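Probable leucine/isoleucine/valine-binding protein (Rhodopirellula baltica, PDB 4KV7) probably binds leucine, isoleucine, valine or a related ligand as a member of the leucine-binding family of periplasmic binding proteins. Local coordinates at residues 18-23 with 315-320; 45-50 with 287-292; 130-135 with 331-336; 339-342 with 346-349; 361-364 with 369-372. The protein carries 1 engineered substitution. One frame throughout, in Å; residues are numbered along the deposited sequence.

Contact 1: residues 18-23 with 315-320; sequences LKFGMS and KAVTSI
Leu18 carries CG anti to its own carbonyl carbon (chi1 -55°) and continues extended through chi2, which drives CD1 out toward helix 301-319. Val317 answers from the helix with CG1 anti to the backbone N (chi1 173°), and its other methyl, CG2, then lies beside that N. The two branches divide the work. Val317 CG1 meets Leu18 CD1 at 4.1 Å, the side chains reaching toward each other tip to tip, whereas CG2 comes within 4.3 Å of Phe20 CZ at an oblique angle to the ring. One valine therefore bridges two residues that point the same way from the strand, two positions apart. The backbones stand well apart, with 9.9 Å between Leu18 CA and Val317 CA, and only about 85 Å² is buried, so this is a light van der Waals contact without a hydrogen bond across it. Within the same helical segment, Ser319 OG donates to Ala316 O at 2.7 Å, and Ser319 N donates to that same oxygen. Strand 16-24 pairs in parallel with strand 57-65, whose Leu59 packs on Phe20, while Leu87 and Ala88 of a nearby loop touch Leu18 and Phe20. Helix 326-335 lies against the end of helix 301-319, placing Leu333 on Ala316.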
# COMPACT_ATOMS: atom_id res chain seq x y z
N LEU A 18 -17.07 -3.61 -18.58
CA LEU A 18 -16.41 -4.36 -17.50
C LEU A 18 -16.32 -3.47 -16.27
O LEU A 18 -15.50 -2.56 -16.23
CB LEU A 18 -15.02 -4.82 -17.94
CG LEU A 18 -14.94 -5.63 -19.24
CD1 LEU A 18 -13.49 -5.99 -19.55
CD2 LEU A 18 -15.81 -6.88 -19.15
N LYS A 19 -17.17 -3.74 -15.29
CA LYS A 19 -17.23 -2.93 -14.07
C LYS A 19 -16.35 -3.48 -12.96
O LYS A 19 -16.48 -4.64 -12.57
CB LYS A 19 -18.67 -2.83 -13.58
CG LYS A 19 -19.60 -2.01 -14.48
CD LYS A 19 -21.04 -2.00 -13.97
CE LYS A 19 -21.66 -3.37 -14.06
NZ LYS A 19 -23.10 -3.37 -13.65
N PHE A 20 -15.47 -2.63 -12.46
CA PHE A 20 -14.65 -2.96 -11.30
C PHE A 20 -15.00 -2.02 -10.16
O PHE A 20 -15.35 -0.86 -10.38
CB PHE A 20 -13.18 -2.87 -11.68
CG PHE A 20 -12.79 -3.90 -12.70
CD1 PHE A 20 -12.62 -5.22 -12.31
CD2 PHE A 20 -12.70 -3.57 -14.04
CE1 PHE A 20 -12.32 -6.19 -13.24
CE2 PHE A 20 -12.40 -4.54 -14.98
CZ PHE A 20 -12.21 -5.86 -14.58
N GLY A 21 -14.95 -2.53 -8.93
CA GLY A 21 -15.32 -1.72 -7.78
C GLY A 21 -14.14 -1.39 -6.89
O GLY A 21 -13.10 -2.04 -6.93
N MSE A 22 -14.32 -0.36 -6.07
CA MSE A 22 -13.33 0.06 -5.09
C MSE A 22 -14.05 0.77 -3.96
O MSE A 22 -14.94 1.58 -4.22
CB MSE A 22 -12.32 0.99 -5.77
CG MSE A 22 -11.23 1.58 -4.86
SE MSE A 22 -10.13 2.99 -5.73
CE MSE A 22 -9.14 1.83 -6.93
N SER A 23 -13.71 0.42 -2.72
CA SER A 23 -14.13 1.20 -1.55
C SER A 23 -12.86 1.71 -0.92
O SER A 23 -11.96 0.93 -0.64
CB SER A 23 -14.89 0.32 -0.56
OG SER A 23 -15.35 1.09 0.54
N LYS A 315 -3.71 -7.31 -17.90
CA LYS A 315 -3.01 -8.48 -18.41
C LYS A 315 -3.81 -9.76 -18.18
O LYS A 315 -3.98 -10.57 -19.09
CB LYS A 315 -1.62 -8.58 -17.77
CG LYS A 315 -0.76 -9.74 -18.29
CD LYS A 315 0.65 -9.67 -17.70
CE LYS A 315 1.54 -10.79 -18.19
NZ LYS A 315 1.98 -10.56 -19.60
N ALA A 316 -4.34 -9.93 -16.97
CA ALA A 316 -5.16 -11.10 -16.68
C ALA A 316 -6.42 -11.13 -17.55
O ALA A 316 -6.76 -12.16 -18.12
CB ALA A 316 -5.53 -11.15 -15.19
N VAL A 317 -7.11 -10.00 -17.64
CA VAL A 317 -8.34 -9.96 -18.44
C VAL A 317 -8.07 -10.29 -19.91
O VAL A 317 -8.85 -11.01 -20.54
CB VAL A 317 -9.07 -8.61 -18.28
CG1 VAL A 317 -10.24 -8.51 -19.25
CG2 VAL A 317 -9.55 -8.44 -16.84
N THR A 318 -6.96 -9.80 -20.45
CA THR A 318 -6.59 -10.04 -21.84
C THR A 318 -6.46 -11.53 -22.15
O THR A 318 -6.73 -11.98 -23.27
CB THR A 318 -5.25 -9.34 -22.20
OG1 THR A 318 -5.39 -7.92 -22.03
CG2 THR A 318 -4.84 -9.61 -23.63
N SER A 319 -6.07 -12.30 -21.14
CA SER A 319 -5.82 -13.73 -21.32
C SER A 319 -7.09 -14.57 -21.34
O SER A 319 -7.05 -15.73 -21.72
CB SER A 319 -4.91 -14.25 -20.21
OG SER A 319 -5.62 -14.41 -18.99
N ILE A 320 -8.21 -13.98 -20.93
CA ILE A 320 -9.43 -14.76 -20.80
C ILE A 320 -10.00 -15.11 -22.15
O ILE A 320 -10.13 -14.25 -23.03
CB ILE A 320 -10.50 -14.00 -19.97
CG1 ILE A 320 -10.03 -13.82 -18.53
CG2 ILE A 320 -11.83 -14.75 -19.99
CD1 ILE A 320 -10.92 -12.94 -17.68

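Contact 2: residues 45-50 with 287-292; sequences FDEAKA and RDAMRD
Glu47 and Ala289 face each other where two helices come close, the glutamate running extended beyond CG and the alanine offering only its methyl. Glu47 CG is anti to its backbone N (chi1 175°), a setting that carries the carboxylate past Ala289, with OE1 4.1 Å from Ala289 CB. The acid does not bond to the opposing segment here: OE1 hydrogen-bonds Tyr307 OH, and OE2 forms a salt bridge with Lys51, so a carboxylate buried between helices has both oxygens engaged. A small residue at 289 is consistent with the tight approach, since Glu47 CA and Ala289 CA are 5.8 Å apart. In the periplasmic binding protein fold this joins helix 31-50, which follows the first strand, to helix 281-293, some 240 residues later in the chain. Toward the more exposed side, Asp46 is joined to the opposing helix mainly through two waters. Its OD2 lies 2.7 Å from water 1, which also stands 2.8 Å from Ala289 O. The same Asp46 OD2 accepts from water 2 at 3.0 Å, and that water donates its other proton to Asp292 O. One carboxylate oxygen thus reaches two backbone carbonyls of the opposing helix, neither of which could donate to it directly. Farther out, Arg291 lays its guanidinium end-on against Asp288 OD1, with NH1 at 3.0 Å on the anti lone pair and NH2 at 3.1 Å coming from above the carboxylate plane. Both nitrogens therefore grip a single oxygen, a salt bridge within one helix.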
# COMPACT_ATOMS: atom_id res chain seq x y z
N PHE A 45 -6.25 2.21 -16.82
CA PHE A 45 -7.42 1.96 -17.65
C PHE A 45 -7.43 2.88 -18.87
O PHE A 45 -7.78 2.45 -19.96
CB PHE A 45 -8.71 2.15 -16.84
CG PHE A 45 -9.03 1.03 -15.86
CD1 PHE A 45 -8.15 -0.03 -15.64
CD2 PHE A 45 -10.23 1.06 -15.16
CE1 PHE A 45 -8.49 -1.04 -14.75
CE2 PHE A 45 -10.56 0.06 -14.27
CZ PHE A 45 -9.68 -0.99 -14.06
N ASP A 46 -7.04 4.14 -18.67
CA ASP A 46 -6.93 5.10 -19.77
C ASP A 46 -5.97 4.63 -20.85
O ASP A 46 -6.25 4.71 -22.05
CB ASP A 46 -6.48 6.46 -19.21
CG ASP A 46 -6.55 7.57 -20.23
OD1 ASP A 46 -7.68 7.91 -20.64
OD2 ASP A 46 -5.49 8.11 -20.62
N GLU A 47 -4.82 4.12 -20.41
CA GLU A 47 -3.82 3.60 -21.32
C GLU A 47 -4.33 2.39 -22.08
O GLU A 47 -4.11 2.26 -23.29
CB GLU A 47 -2.55 3.23 -20.55
CG GLU A 47 -1.52 2.57 -21.43
CD GLU A 47 -0.31 2.09 -20.67
OE1 GLU A 47 -0.45 1.84 -19.46
OE2 GLU A 47 0.78 1.98 -21.27
N ALA A 48 -5.01 1.49 -21.36
CA ALA A 48 -5.54 0.28 -21.99
C ALA A 48 -6.54 0.64 -23.09
O ALA A 48 -6.57 -0.01 -24.13
CB ALA A 48 -6.18 -0.63 -20.96
N LYS A 49 -7.35 1.67 -22.86
CA LYS A 49 -8.28 2.16 -23.87
C LYS A 49 -7.53 2.75 -25.06
O LYS A 49 -7.81 2.44 -26.21
CB LYS A 49 -9.20 3.22 -23.27
CG LYS A 49 -10.26 3.74 -24.23
CD LYS A 49 -11.07 4.87 -23.63
CE LYS A 49 -12.11 5.36 -24.64
NZ LYS A 49 -12.79 6.61 -24.19
N ALA A 50 -6.57 3.62 -24.77
CA ALA A 50 -5.81 4.31 -25.81
C ALA A 50 -5.08 3.35 -26.73
O ALA A 50 -4.99 3.58 -27.94
CB ALA A 50 -4.82 5.29 -25.17
N ARG A 287 4.80 6.72 -16.13
CA ARG A 287 4.92 8.16 -16.29
C ARG A 287 4.20 8.63 -17.55
O ARG A 287 3.55 9.68 -17.53
CB ARG A 287 6.38 8.62 -16.30
CG ARG A 287 7.08 8.44 -14.95
CD ARG A 287 8.29 9.36 -14.81
NE ARG A 287 9.33 9.03 -15.78
CZ ARG A 287 10.29 8.13 -15.58
NH1 ARG A 287 10.36 7.48 -14.44
NH2 ARG A 287 11.18 7.88 -16.54
N ASP A 288 4.30 7.87 -18.64
CA ASP A 288 3.60 8.23 -19.87
C ASP A 288 2.10 8.19 -19.66
O ASP A 288 1.38 9.08 -20.12
CB ASP A 288 3.95 7.27 -21.01
CG ASP A 288 5.38 7.44 -21.53
OD1 ASP A 288 6.00 8.50 -21.32
OD2 ASP A 288 5.87 6.49 -22.19
N ALA A 289 1.62 7.15 -18.97
CA ALA A 289 0.18 6.99 -18.73
C ALA A 289 -0.34 8.13 -17.87
O ALA A 289 -1.40 8.69 -18.15
CB ALA A 289 -0.12 5.65 -18.10
N MSE A 290 0.40 8.48 -16.82
CA MSE A 290 0.02 9.60 -15.97
C MSE A 290 0.00 10.93 -16.72
O MSE A 290 -0.91 11.74 -16.54
CB MSE A 290 0.96 9.71 -14.77
CG MSE A 290 0.80 8.59 -13.76
SE MSE A 290 -0.83 8.73 -12.70
CE MSE A 290 -0.26 10.20 -11.55
N ARG A 291 1.01 11.14 -17.56
CA ARG A 291 1.11 12.39 -18.30
C ARG A 291 -0.10 12.56 -19.22
O ARG A 291 -0.66 13.66 -19.33
CB ARG A 291 2.41 12.43 -19.11
CG ARG A 291 2.71 13.79 -19.72
CD ARG A 291 4.04 13.80 -20.47
NE ARG A 291 4.03 12.86 -21.59
CZ ARG A 291 4.68 11.70 -21.59
NH1 ARG A 291 5.42 11.33 -20.55
NH2 ARG A 291 4.61 10.90 -22.65
N ASP A 292 -0.50 11.48 -19.88
CA ASP A 292 -1.64 11.53 -20.80
C ASP A 292 -2.97 11.59 -20.05
O ASP A 292 -3.93 12.19 -20.52
CB ASP A 292 -1.64 10.32 -21.74
CG ASP A 292 -0.60 10.44 -22.85
OD1 ASP A 292 0.04 11.50 -22.97
OD2 ASP A 292 -0.45 9.45 -23.61
O HOH W 1 -3.14 7.15 -19.73
O HOH W 2 -6.46 10.77 -21.46

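Contact 3: residues 130-135 with 331-336; sequences FVINYR and AALEQL
Leu333 makes the first touch on Ile132, using its CB and its CD1. Ile132 CD1 lies 3.8 Å from Leu333 CB and 3.9 Å from Leu333 CD1, so the terminal methyl of the isoleucine lies against both the CB and one terminal methyl of the leucine while the two side chains cross obliquely. The torsions of the isoleucine account for this reach: CG1 is anti to the carbonyl carbon (chi1 -59°) and the chain then continues extended (chi2 -177°), which projects CD1 from the strand as far as it can go. The backbones can accordingly stay apart, Ile132 CA and Leu333 CA being separated by 7.9 Å. One residue on, Glu334 adds the aliphatic part of its chain, with CG 4.3 Å from Ile132 CD1. Its carboxylate belongs to another interaction, OE2 being hydrogen-bonded to His354 NE2, so its methylene packs on the isoleucine methyl while its charged end turns to a histidine outside the two segments. Two residues later, Leu336 packs on Leu349 of strand 347-349, the strand whose Leu349 also touches Ile132. Strand 131-132 is an outer strand of the parallel sheet 89-90, 112-113, 131-132, and Phe113 of the middle strand touches both Ile132 and Leu333; helix 326-335 thereby lies against one side of this small sheet. With no hydrogen bond across it and about 126 Å² buried, the contact is apolar, resting on van der Waals packing and the burial of carbon surface, its one charged side chain presenting only carbon.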
# COMPACT_ATOMS: atom_id res chain seq x y z
N PHE A 130 -10.23 -15.69 -2.38
CA PHE A 130 -10.50 -14.63 -3.36
C PHE A 130 -9.61 -13.41 -3.21
O PHE A 130 -9.70 -12.47 -4.00
CB PHE A 130 -11.97 -14.23 -3.32
CG PHE A 130 -12.87 -15.27 -3.88
CD1 PHE A 130 -13.00 -15.41 -5.25
CD2 PHE A 130 -13.55 -16.14 -3.05
CE1 PHE A 130 -13.80 -16.39 -5.78
CE2 PHE A 130 -14.35 -17.13 -3.58
CZ PHE A 130 -14.47 -17.25 -4.95
N VAL A 131 -8.73 -13.44 -2.23
CA VAL A 131 -7.84 -12.32 -1.98
C VAL A 131 -6.50 -12.56 -2.68
O VAL A 131 -5.75 -13.49 -2.33
CB VAL A 131 -7.62 -12.09 -0.48
CG1 VAL A 131 -6.68 -10.92 -0.24
CG2 VAL A 131 -8.95 -11.85 0.22
N ILE A 132 -6.20 -11.72 -3.66
CA ILE A 132 -4.99 -11.86 -4.47
C ILE A 132 -4.25 -10.53 -4.43
O ILE A 132 -4.83 -9.48 -4.70
CB ILE A 132 -5.32 -12.26 -5.91
CG1 ILE A 132 -6.07 -13.59 -5.91
CG2 ILE A 132 -4.06 -12.35 -6.75
CD1 ILE A 132 -6.40 -14.14 -7.29
N ASN A 133 -2.98 -10.59 -4.06
CA ASN A 133 -2.19 -9.41 -3.76
C ASN A 133 -1.06 -9.19 -4.74
O ASN A 133 -0.47 -10.14 -5.25
CB ASN A 133 -1.58 -9.55 -2.36
CG ASN A 133 -2.64 -9.83 -1.31
OD1 ASN A 133 -3.51 -8.99 -1.06
ND2 ASN A 133 -2.56 -11.00 -0.67
N TYR A 134 -0.76 -7.92 -5.01
CA TYR A 134 0.48 -7.53 -5.68
C TYR A 134 1.64 -7.37 -4.69
O TYR A 134 2.70 -7.95 -4.86
CB TYR A 134 0.30 -6.23 -6.52
CG TYR A 134 1.63 -5.54 -6.69
CD1 TYR A 134 2.62 -6.10 -7.50
CD2 TYR A 134 1.95 -4.39 -5.99
CE1 TYR A 134 3.88 -5.53 -7.60
CE2 TYR A 134 3.20 -3.81 -6.09
CZ TYR A 134 4.16 -4.38 -6.89
OH TYR A 134 5.43 -3.84 -7.00
N ARG A 135 1.43 -6.54 -3.67
CA ARG A 135 2.53 -5.96 -2.90
C ARG A 135 3.10 -6.87 -1.82
O ARG A 135 2.41 -7.72 -1.26
CB ARG A 135 2.11 -4.64 -2.26
CG ARG A 135 0.87 -4.75 -1.37
CD ARG A 135 0.92 -3.85 -0.14
NE ARG A 135 0.87 -2.44 -0.49
CZ ARG A 135 1.13 -1.44 0.34
NH1 ARG A 135 1.08 -0.19 -0.10
NH2 ARG A 135 1.45 -1.68 1.60
N ALA A 331 -9.55 -16.99 -11.95
CA ALA A 331 -8.74 -18.00 -12.62
C ALA A 331 -7.62 -17.36 -13.43
O ALA A 331 -6.49 -17.84 -13.42
CB ALA A 331 -9.61 -18.89 -13.51
N ALA A 332 -7.92 -16.27 -14.14
CA ALA A 332 -6.92 -15.63 -14.98
C ALA A 332 -5.78 -15.04 -14.17
O ALA A 332 -4.62 -15.05 -14.60
CB ALA A 332 -7.57 -14.56 -15.85
N LEU A 333 -6.09 -14.49 -13.01
CA LEU A 333 -5.05 -13.97 -12.12
C LEU A 333 -4.12 -15.11 -11.69
O LEU A 333 -2.90 -14.95 -11.70
CB LEU A 333 -5.67 -13.27 -10.92
CG LEU A 333 -6.29 -11.90 -11.21
CD1 LEU A 333 -7.18 -11.45 -10.07
CD2 LEU A 333 -5.20 -10.86 -11.49
N GLU A 334 -4.69 -16.26 -11.35
CA GLU A 334 -3.88 -17.40 -10.93
C GLU A 334 -3.10 -18.02 -12.09
O GLU A 334 -2.05 -18.63 -11.88
CB GLU A 334 -4.76 -18.45 -10.25
CG GLU A 334 -5.33 -17.94 -8.93
CD GLU A 334 -6.16 -18.96 -8.18
OE1 GLU A 334 -6.55 -19.98 -8.78
OE2 GLU A 334 -6.43 -18.72 -6.99
N GLN A 335 -3.60 -17.84 -13.31
CA GLN A 335 -2.95 -18.37 -14.50
C GLN A 335 -1.76 -17.52 -14.94
O GLN A 335 -1.00 -17.93 -15.82
CB GLN A 335 -3.98 -18.49 -15.63
CG GLN A 335 -3.53 -19.29 -16.84
N LEU A 336 -1.59 -16.35 -14.35
CA LEU A 336 -0.46 -15.49 -14.72
C LEU A 336 0.89 -16.19 -14.52
O LEU A 336 1.83 -15.97 -15.29
CB LEU A 336 -0.49 -14.16 -13.94
CG LEU A 336 -1.55 -13.15 -14.38
CD1 LEU A 336 -1.69 -12.06 -13.33
CD2 LEU A 336 -1.19 -12.55 -15.72

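Contact 4: residues 339-342 with 346-349; sequences FDIG and PLTL
Phe339 and Leu347 form an antiparallel hydrogen-bonded pair, their CA atoms 5.3 Å apart. Phe339 N donates to Leu347 O at 2.8 Å (166° at the hydrogen), and Leu347 N returns the bond to Phe339 O at 2.8 Å (160°). Phe339 O also receives a weaker CA-H...O approach from Pro346, whose CA is 3.4 Å away. Past this pair the 339-342 segment bends, and Asp340 OD1 accepts from Gly342 N at 3.0 Å, which makes an Asx turn. Both paired side chains project to the same side. Phe339 takes the rotamer in which CG sits between the backbone N and the carbonyl carbon (chi1 66°), and this folds the ring back over its neighbour: Leu347 CB lies over one face, 3.8 Å from the ring centroid and displaced toward the ring's rim, a CH-pi contact. Ile341 meets the ring from another direction, with CG2 at its edge and in plane, and its CD1 lies 3.6 Å from Leu347 CD1, the two side chains crossing at about a right angle. Leu349 CD1 comes to 4.3 Å from Phe339 CE1. Replacing Phe339 by an alanine is likely to leave Leu347 CB without its ring face and open a gap between Ile341 and Leu349. Helix 301-319 backs this cluster, Ile312 touching both Ile341 and Leu347 and Lys315 packing on Phe339, while Thr348 on the strand pairs by its backbone with Ala356 of the following loop.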
# COMPACT_ATOMS: atom_id res chain seq x y z
N PHE A 339 5.63 -14.07 -14.32
CA PHE A 339 5.48 -13.11 -15.41
C PHE A 339 6.30 -11.85 -15.17
O PHE A 339 6.76 -11.58 -14.06
CB PHE A 339 4.00 -12.78 -15.67
CG PHE A 339 3.30 -12.06 -14.54
CD1 PHE A 339 2.89 -12.74 -13.40
CD2 PHE A 339 3.03 -10.70 -14.64
CE1 PHE A 339 2.24 -12.09 -12.38
CE2 PHE A 339 2.39 -10.04 -13.62
CZ PHE A 339 1.99 -10.73 -12.48
N ASP A 340 6.49 -11.10 -16.25
CA ASP A 340 7.33 -9.93 -16.24
C ASP A 340 6.52 -8.76 -16.77
O ASP A 340 5.93 -8.86 -17.85
CB ASP A 340 8.55 -10.18 -17.14
CG ASP A 340 9.50 -9.00 -17.20
OD1 ASP A 340 9.50 -8.17 -16.26
OD2 ASP A 340 10.26 -8.93 -18.18
N ILE A 341 6.45 -7.67 -16.01
CA ILE A 341 5.78 -6.47 -16.50
C ILE A 341 6.72 -5.27 -16.55
O ILE A 341 6.28 -4.13 -16.64
CB ILE A 341 4.50 -6.11 -15.68
CG1 ILE A 341 4.83 -5.94 -14.19
CG2 ILE A 341 3.42 -7.15 -15.88
CD1 ILE A 341 3.59 -5.59 -13.34
N GLY A 342 8.02 -5.53 -16.52
CA GLY A 342 9.00 -4.46 -16.65
C GLY A 342 9.46 -3.84 -15.35
O GLY A 342 9.91 -2.69 -15.34
N PRO A 346 10.86 -10.78 -11.86
CA PRO A 346 9.57 -11.42 -12.14
C PRO A 346 8.60 -11.39 -10.97
O PRO A 346 8.98 -11.39 -9.80
CB PRO A 346 9.96 -12.86 -12.47
CG PRO A 346 11.24 -13.08 -11.76
CD PRO A 346 11.96 -11.77 -11.83
N LEU A 347 7.32 -11.36 -11.32
CA LEU A 347 6.23 -11.52 -10.37
C LEU A 347 5.72 -12.95 -10.50
O LEU A 347 5.90 -13.58 -11.54
CB LEU A 347 5.11 -10.54 -10.70
CG LEU A 347 5.50 -9.06 -10.65
CD1 LEU A 347 4.30 -8.21 -10.98
CD2 LEU A 347 6.03 -8.71 -9.28
N THR A 348 5.10 -13.47 -9.44
CA THR A 348 4.59 -14.83 -9.46
C THR A 348 3.22 -14.90 -8.80
O THR A 348 3.05 -14.47 -7.65
CB THR A 348 5.53 -15.80 -8.73
OG1 THR A 348 5.84 -15.27 -7.43
CG2 THR A 348 6.82 -15.98 -9.51
N LEU A 349 2.25 -15.44 -9.53
CA LEU A 349 0.93 -15.71 -8.97
C LEU A 349 0.51 -17.10 -9.40
O LEU A 349 0.93 -17.58 -10.46
CB LEU A 349 -0.09 -14.68 -9.46
CG LEU A 349 0.03 -13.28 -8.84
CD1 LEU A 349 -0.91 -12.30 -9.53
CD2 LEU A 349 -0.26 -13.32 -7.33

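Contact 5: residues 361-364 with 369-372; sequences WPVL and SSQS. Engineered in segment 369-372: Ser369 (natural residue Gly).
Leu364 and Gln371 hold the tight part of this hairpin as an antiparallel hydrogen-bonded pair. Leu364 N donates to Gln371 O at 2.8 Å (163° at the hydrogen), and Gln371 N donates to Leu364 O at 3.0 Å. Two CA-H...O contacts sit beside them: Val363 CA is 3.2 Å from Gln371 O, and Ser370 CA is 3.3 Å from Leu364 O, so each carbonyl takes an N-H and a C-H together. Val363 with Ser372 is the adjoining non-hydrogen-bonded pair, their side chains diverging, and the short strand segments run at 139°, antiparallel with a marked twist. On the buried side, Val363 CG2 comes within 4.1 Å of Ser370 OG, which is hydrogen-bonded to His275 NE2, and Phe301 of helix 301-319 touches both residues. The looser side is that of Leu364 and Gln371, whose side chains project to the same face with Gln371 exposed; their hold on each other is through the backbone. Ser369, an engineered substitution of a natural glycine, barely takes part, though its carbonyl accepts from Gln257 NE2. The hairpin closes the mixed sheet of the lobe that holds strand 268-271, with 370-372 outermost. The chemistry suggests that the join relies chiefly on two reciprocal N-H...O bonds, with Val363 and Ser370 adding closer packing on the buried side.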
# COMPACT_ATOMS: atom_id res chain seq x y z
N TRP A 361 11.54 -1.78 -1.57
CA TRP A 361 12.44 -0.76 -2.09
C TRP A 361 12.54 0.38 -1.10
O TRP A 361 11.63 1.22 -1.04
CB TRP A 361 11.88 -0.17 -3.38
CG TRP A 361 12.05 -0.97 -4.64
CD1 TRP A 361 13.08 -0.89 -5.53
CD2 TRP A 361 11.13 -1.93 -5.18
NE1 TRP A 361 12.86 -1.73 -6.58
CE2 TRP A 361 11.67 -2.39 -6.40
CE3 TRP A 361 9.90 -2.45 -4.76
CZ2 TRP A 361 11.03 -3.33 -7.19
CZ3 TRP A 361 9.26 -3.37 -5.55
CH2 TRP A 361 9.83 -3.81 -6.75
N PRO A 362 13.61 0.43 -0.30
CA PRO A 362 13.73 1.55 0.64
C PRO A 362 14.10 2.85 -0.08
O PRO A 362 14.84 2.83 -1.06
CB PRO A 362 14.86 1.12 1.58
CG PRO A 362 15.65 0.14 0.80
CD PRO A 362 14.72 -0.53 -0.18
N VAL A 363 13.57 3.96 0.41
CA VAL A 363 13.96 5.27 -0.11
C VAL A 363 14.37 6.17 1.04
O VAL A 363 13.90 6.01 2.17
CB VAL A 363 12.85 5.94 -0.96
CG1 VAL A 363 12.41 5.03 -2.10
CG2 VAL A 363 11.67 6.39 -0.11
N LEU A 364 15.27 7.09 0.73
CA LEU A 364 15.70 8.11 1.67
C LEU A 364 15.11 9.44 1.23
O LEU A 364 15.31 9.89 0.10
CB LEU A 364 17.23 8.20 1.67
CG LEU A 364 17.84 9.29 2.55
CD1 LEU A 364 17.51 9.04 4.03
CD2 LEU A 364 19.34 9.41 2.34
N SER A 369 13.25 15.88 -2.55
CA SER A 369 12.81 14.67 -3.23
C SER A 369 13.14 13.47 -2.37
O SER A 369 13.60 13.62 -1.24
CB SER A 369 13.53 14.53 -4.57
OG SER A 369 14.93 14.44 -4.38
N SER A 370 12.90 12.28 -2.91
CA SER A 370 13.42 11.07 -2.30
C SER A 370 14.22 10.31 -3.34
O SER A 370 14.08 10.55 -4.54
CB SER A 370 12.29 10.19 -1.74
OG SER A 370 11.56 9.55 -2.78
N GLN A 371 15.08 9.41 -2.88
CA GLN A 371 15.89 8.59 -3.77
C GLN A 371 15.99 7.18 -3.22
O GLN A 371 15.87 6.96 -2.01
CB GLN A 371 17.30 9.18 -3.91
CG GLN A 371 17.37 10.51 -4.63
CD GLN A 371 18.80 10.97 -4.88
OE1 GLN A 371 19.73 10.50 -4.23
NE2 GLN A 371 18.97 11.88 -5.83
N SER A 372 16.24 6.22 -4.10
CA SER A 372 16.47 4.85 -3.68
C SER A 372 17.63 4.79 -2.69
O SER A 372 18.62 5.51 -2.83
CB SER A 372 16.74 3.95 -4.88
OG SER A 372 17.92 4.34 -5.56

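From the N terminus, strand 16-24 opens contact 1, helix 31-50 opens contact 2 and strand 131-132 opens contact 3. Contact 2 closes first, at helix 281-293, and is nested inside the loop that contact 1 closes at helix 301-319. Contact 3 closes last of these three, at helix 326-335, so it crosses both. Contacts 4 and 5 follow in series as short local closures, the second a hairpin. Contacts 1 to 4 touch in places: Phe20 packs on Phe45, Ala316 on Leu333, Lys315 on Phe339, and Leu349 on Leu336. Contact 5 belongs to the mixed seven-stranded sheet, its centre about 31 Å from that of contact 1, and meets contact 3 where Trp361 touches Tyr134.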